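Local coordinates for myosin-I heavy chain (Dictyostelium discoideum, PDB 5EJR), which is an actin-based motor with ATPase activity that takes part in adhesion and the early steps of phagocytosis, represented here by a MyTH4-FERM unit of its tail, at residues Gly83-Ala86 and Ser87-Ile90. Numbering follows the deposited sequence.
Sequences GQTA and SLVI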
ATOM      1  N   GLY A  83      11.239  20.012   8.187  1.00 55.53           N
ATOM      2  CA  GLY A  83      10.145  19.089   7.905  1.00 54.86           C
ATOM      3  C   GLY A  83      10.413  18.048   6.836  1.00 58.36           C
ATOM      4  O   GLY A  83       9.513  17.740   6.047  1.00 58.88           O
ATOM      5  N   GLN A  84      11.644  17.492   6.796  1.00 52.57           N
ATOM      6  CA  GLN A  84      12.015  16.485   5.798  1.00 50.25           C
ATOM      7  C   GLN A  84      12.897  15.366   6.373  1.00 50.45           C
ATOM      8  O   GLN A  84      13.518  15.529   7.429  1.00 50.30           O
ATOM      9  CB  GLN A  84      12.707  17.141   4.583  1.00 52.05           C
ATOM     10  CG  GLN A  84      11.815  17.923   3.624  1.00 67.80           C
ATOM     11  CD  GLN A  84      10.884  17.036   2.832  1.00 78.76           C
ATOM     12  OE1 GLN A  84       9.717  16.856   3.188  1.00 66.54           O
ATOM     13  NE2 GLN A  84      11.374  16.486   1.728  1.00 71.70           N
ATOM     14  N   THR A  85      12.956  14.233   5.657  1.00 43.96           N
ATOM     15  CA  THR A  85      13.772  13.069   6.020  1.00 43.44           C
ATOM     16  C   THR A  85      14.393  12.452   4.764  1.00 44.86           C
ATOM     17  O   THR A  85      13.946  12.756   3.655  1.00 43.47           O
ATOM     18  CB  THR A  85      12.967  12.049   6.868  1.00 53.00           C
ATOM     19  OG1 THR A  85      13.856  11.022   7.314  1.00 63.06           O
ATOM     20  CG2 THR A  85      11.824  11.414   6.106  1.00 46.02           C
ATOM     21  N   ALA A  86      15.407  11.579   4.940  1.00 41.66           N
ATOM     22  CA  ALA A  86      16.086  10.895   3.834  1.00 40.85           C
ATOM     23  C   ALA A  86      15.120  10.092   2.930  1.00 41.07           C
ATOM     24  O   ALA A  86      15.275  10.128   1.706  1.00 38.38           O
ATOM     25  CB  ALA A  86      17.182   9.989   4.371  1.00 42.02           C
ATOM     26  N   SER A  87      14.119   9.381   3.527  1.00 37.26           N
ATOM     27  CA  SER A  87      13.158   8.606   2.729  1.00 36.32           C
ATOM     28  C   SER A  87      12.303   9.524   1.862  1.00 38.98           C
ATOM     29  O   SER A  87      12.115   9.253   0.674  1.00 37.85           O
ATOM     30  CB  SER A  87      12.295   7.703   3.605  1.00 40.36           C
ATOM     31  OG  SER A  87      11.530   8.434   4.547  1.00 50.03           O
ATOM     32  N   LEU A  88      11.851  10.640   2.450  1.00 37.13           N
ATOM     33  CA  LEU A  88      11.061  11.700   1.809  1.00 36.37           C
ATOM     34  C   LEU A  88      11.865  12.352   0.676  1.00 37.98           C
ATOM     35  O   LEU A  88      11.306  12.635  -0.383  1.00 36.27           O
ATOM     36  CB  LEU A  88      10.671  12.749   2.860  1.00 37.05           C
ATOM     37  CG  LEU A  88       9.213  12.764   3.363  1.00 42.51           C
ATOM     38  CD1 LEU A  88       8.743  11.390   3.818  1.00 42.61           C
ATOM     39  CD2 LEU A  88       9.035  13.771   4.496  1.00 45.22           C
ATOM     40  N   VAL A  89      13.197  12.498   0.867  1.00 34.68           N
ATOM     41  CA  VAL A  89      14.087  13.102  -0.141  1.00 34.50           C
ATOM     42  C   VAL A  89      14.221  12.195  -1.364  1.00 35.53           C
ATOM     43  O   VAL A  89      13.999  12.658  -2.483  1.00 34.77           O
ATOM     44  CB  VAL A  89      15.448  13.544   0.470  1.00 39.26           C
ATOM     45  CG1 VAL A  89      16.482  13.841  -0.615  1.00 39.88           C
ATOM     46  CG2 VAL A  89      15.266  14.757   1.372  1.00 39.16           C
ATOM     47  N   ILE A  90      14.535  10.902  -1.162  1.00 31.24           N
ATOM     48  CA  ILE A  90      14.654   9.955  -2.273  1.00 29.90           C
ATOM     49  C   ILE A  90      13.282   9.717  -2.957  1.00 32.98           C
ATOM     50  O   ILE A  90      13.254   9.543  -4.167  1.00 34.19           O
ATOM     51  CB  ILE A  90      15.383   8.642  -1.861  1.00 32.19           C
ATOM     52  CG1 ILE A  90      15.765   7.793  -3.102  1.00 32.88           C
ATOM     53  CG2 ILE A  90      14.597   7.842  -0.816  1.00 30.19           C
ATOM     54  CD1 ILE A  90      16.867   6.691  -2.832  1.00 34.35           C
TER
HETATM   55  O   HOH W   1      14.333   7.994   6.169  1.00 46.81           O
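Val89 N donates to Thr85 O (2.9 Å) and Ile90 N to Ala86 O (3.1 Å); these are the opening i to i+4 bonds of helix 86-99. Thr85, at the N-cap, makes no side-chain capping bond. With OG1 anti to the backbone N (chi1 -173°), Thr85 OG1 lies 3.3 Å from the oxygen of a water, and that water accepts from Ser87 N at 3.0 Å, linking the Thr85 hydroxyl to the first turn. The same rotation lays the Thr85 methyl CG2 across Leu88, 3.7 Å from Leu88 CB and at about a right angle to its chain, while Ser87 OG, hydrogen-bonded to Glu282 of helix 274-283, lies 3.4 Å from Thr85 CG2. Farther out, Leu88 CD2 packs beside the end of the Gln84 side chain. Replacing Leu88 by an alanine would probably leave the Thr85 methyl without the cover of CG, CD1 and CD2. The side chains of Val89 and Ile90 are buried, Val89 against Met73 of helix 58-75 and Ile90 against Leu130 and Phe133 of helix 121-137. The whole is the N-terminal turn of helix 86-99, entered from the loop after helix 58-75, in the helical MyTH4 domain.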